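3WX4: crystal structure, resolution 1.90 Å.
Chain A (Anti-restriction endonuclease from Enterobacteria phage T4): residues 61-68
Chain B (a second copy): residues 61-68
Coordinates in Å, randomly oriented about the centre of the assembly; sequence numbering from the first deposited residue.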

# COMPACT_ATOMS: atom_id res chain seq x y z
N PHE A 61 3.04 12.00 8.48
CA PHE A 61 2.42 10.99 7.60
C PHE A 61 2.57 9.61 8.19
O PHE A 61 3.59 9.37 8.84
CB PHE A 61 3.11 11.01 6.24
CG PHE A 61 2.90 12.28 5.52
CD1 PHE A 61 1.86 12.39 4.61
CD2 PHE A 61 3.64 13.42 5.87
CE1 PHE A 61 1.55 13.63 4.04
CE2 PHE A 61 3.35 14.68 5.32
CZ PHE A 61 2.28 14.78 4.39
N TYR A 62 1.58 8.74 8.02
CA TYR A 62 1.80 7.37 8.50
C TYR A 62 2.48 6.72 7.30
O TYR A 62 2.24 7.14 6.15
CB TYR A 62 0.52 6.63 8.89
CG TYR A 62 -0.54 6.45 7.81
CD1 TYR A 62 -0.36 5.52 6.79
CD2 TYR A 62 -1.71 7.22 7.81
CE1 TYR A 62 -1.32 5.34 5.80
CE2 TYR A 62 -2.69 7.08 6.82
CZ TYR A 62 -2.48 6.13 5.81
OH TYR A 62 -3.37 5.93 4.78
N VAL A 63 3.35 5.75 7.54
CA VAL A 63 4.07 5.10 6.44
C VAL A 63 4.13 3.60 6.79
O VAL A 63 4.51 3.25 7.92
CB VAL A 63 5.50 5.64 6.30
CG1 VAL A 63 6.22 4.92 5.19
CG2 VAL A 63 5.47 7.11 5.95
N ILE A 64 3.66 2.76 5.87
CA ILE A 64 3.67 1.31 6.05
C ILE A 64 4.33 0.69 4.81
O ILE A 64 3.75 0.66 3.72
CB ILE A 64 2.25 0.74 6.20
CG1 ILE A 64 1.54 1.42 7.37
CG2 ILE A 64 2.31 -0.79 6.56
CD1 ILE A 64 0.01 1.25 7.34
N PRO A 65 5.58 0.21 4.97
CA PRO A 65 6.34 -0.41 3.88
C PRO A 65 5.85 -1.84 3.70
O PRO A 65 5.39 -2.46 4.67
CB PRO A 65 7.78 -0.34 4.39
CG PRO A 65 7.60 -0.60 5.85
CD PRO A 65 6.38 0.28 6.20
N ALA A 66 5.90 -2.33 2.45
CA ALA A 66 5.46 -3.71 2.18
C ALA A 66 6.54 -4.63 2.77
O ALA A 66 7.66 -4.18 2.96
CB ALA A 66 5.34 -3.95 0.65
N PRO A 67 6.22 -5.90 3.06
CA PRO A 67 7.24 -6.80 3.63
C PRO A 67 8.48 -6.77 2.70
O PRO A 67 8.35 -6.75 1.46
CB PRO A 67 6.53 -8.16 3.66
CG PRO A 67 5.04 -7.81 3.75
CD PRO A 67 4.97 -6.63 2.77
N GLY A 68 9.65 -6.68 3.29
CA GLY A 68 10.86 -6.67 2.49
C GLY A 68 11.25 -5.31 1.93
O GLY A 68 12.29 -5.20 1.23
N PHE B 61 -1.80 -14.90 0.35
CA PHE B 61 -1.34 -13.51 0.11
C PHE B 61 -1.23 -12.75 1.40
O PHE B 61 -2.03 -13.02 2.31
CB PHE B 61 -2.35 -12.80 -0.79
CG PHE B 61 -2.42 -13.39 -2.13
CD1 PHE B 61 -1.66 -12.86 -3.17
CD2 PHE B 61 -3.15 -14.58 -2.34
CE1 PHE B 61 -1.60 -13.51 -4.40
CE2 PHE B 61 -3.10 -15.25 -3.57
CZ PHE B 61 -2.31 -14.71 -4.61
N TYR B 62 -0.24 -11.87 1.54
CA TYR B 62 -0.22 -11.06 2.76
C TYR B 62 -1.12 -9.89 2.37
O TYR B 62 -1.21 -9.54 1.18
CB TYR B 62 1.17 -10.58 3.17
CG TYR B 62 1.94 -9.72 2.17
CD1 TYR B 62 1.59 -8.39 1.97
CD2 TYR B 62 3.01 -10.25 1.43
CE1 TYR B 62 2.28 -7.59 1.06
CE2 TYR B 62 3.71 -9.47 0.51
CZ TYR B 62 3.34 -8.13 0.32
OH TYR B 62 3.96 -7.31 -0.58
N VAL B 63 -1.83 -9.31 3.34
CA VAL B 63 -2.74 -8.20 3.04
C VAL B 63 -2.59 -7.20 4.20
O VAL B 63 -2.65 -7.60 5.37
CB VAL B 63 -4.20 -8.67 2.97
CG1 VAL B 63 -5.11 -7.50 2.71
CG2 VAL B 63 -4.38 -9.66 1.84
N ILE B 64 -2.30 -5.94 3.86
CA ILE B 64 -2.15 -4.88 4.84
C ILE B 64 -3.04 -3.71 4.41
O ILE B 64 -2.74 -3.00 3.43
CB ILE B 64 -0.69 -4.38 4.94
CG1 ILE B 64 0.23 -5.56 5.27
CG2 ILE B 64 -0.54 -3.35 6.12
CD1 ILE B 64 1.71 -5.27 4.97
N PRO B 65 -4.16 -3.51 5.12
CA PRO B 65 -5.12 -2.43 4.82
C PRO B 65 -4.58 -1.14 5.39
O PRO B 65 -3.84 -1.16 6.39
CB PRO B 65 -6.39 -2.91 5.54
CG PRO B 65 -5.83 -3.53 6.77
CD PRO B 65 -4.64 -4.35 6.23
N ALA B 66 -4.89 -0.02 4.72
CA ALA B 66 -4.42 1.30 5.20
C ALA B 66 -5.25 1.61 6.46
O ALA B 66 -6.32 1.04 6.63
CB ALA B 66 -4.67 2.39 4.13
N PRO B 67 -4.76 2.50 7.34
CA PRO B 67 -5.53 2.81 8.56
C PRO B 67 -6.96 3.23 8.13
O PRO B 67 -7.15 3.94 7.13
CB PRO B 67 -4.73 3.95 9.20
CG PRO B 67 -3.30 3.74 8.69
CD PRO B 67 -3.57 3.36 7.24
N GLY B 68 -7.95 2.71 8.83
CA GLY B 68 -9.32 3.07 8.51
C GLY B 68 -9.95 2.26 7.38
O GLY B 68 -11.13 2.49 7.03

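At the centre of the contact, on the exact two-fold axis that relates the two copies, Ile A64 meets its own symmetry mate. CG2 of Ile A64 lies 3.9 Å from CG2 of Ile B64, an ordinary van der Waals separation for two methyl groups. Both side chains leave the backbone toward the opposing stretch and adopt the same m,t rotamer, with chi1 at -57° and chi2 at 162°. In this conformation the two ends of the branched side chain serve different neighbours: CG2 faces the symmetry-related isoleucine, whereas CD1 of Ile A64 reaches Pro B67, 4.2 Å from its CD atom. The equivalent approach, CD1 of Ile B64 to CD of Pro A67, has the same length. A beta-branched aliphatic residue suits this position, being at home in a strand, with one methyl, CG2, to meet its mate at the axis and another, CD1, to reach the proline, and no polar group left unsatisfied. Each isoleucine is buried in the assembly.

Outward from this centre, Tyr A62 packs against Pro B67 and Tyr B62 against Pro A67. The two chain segments run antiparallel, their end-to-end directions 176° apart, so that the strand residue Tyr A62 is brought opposite the loop residue Pro B67, with a CA-to-CA distance of 8.6 Å. The proline CD sits over one face of the aromatic ring: CD of Pro B67 is 3.6 Å from the centroid of the Tyr A62 ring and 27° off its normal, a CH-pi interaction. The closest approach of this pair, 3.3 Å, is from CD of Pro B67 to CZ of Tyr A62, placing the methylene toward the hydroxyl-bearing end of the ring. Proline is well suited to the role because its CD is bonded to the backbone amide nitrogen, which polarises the C-H bonds of that carbon, and ring closure holds CD in place. The tyrosine chi1 of 59° (p) and chi2 of 75° set the ring in place to receive it.

Ala A66 and Ala B66 contribute smaller surfaces. Their CA-to-CB bonds point sideways relative to the other stretch, yet CB of Ala B66 is 3.8 Å from OH of Tyr A62, and CB of Ala A66 is equally far from OH of Tyr B62. The short side chain can thus lie beside the phenol in a buried position.

Along the strand the alternation of side chains separates the residues that join the contact from those that do not. Tyr A62, Ile A64 and their mates Tyr B62 and Ile B64 face the partner, while Phe A61, Val A63, Phe B61 and Val B63 are out of its reach and buried elsewhere in the structure; the CA-to-CB bonds of Pro A65 and Pro B65 point away.

The tyrosine hydroxyls form the polar edge, but they make no hydrogen bond across the stretches, and neither does any backbone group. The two stretches bury 382 Å² between them, both sides summed, and are held by apolar packing and the two CH-pi contacts. Beyond the prolines, Gly A68 and Gly B68 take no part; their phi of 84° and psi of -1° by themselves call for glycine.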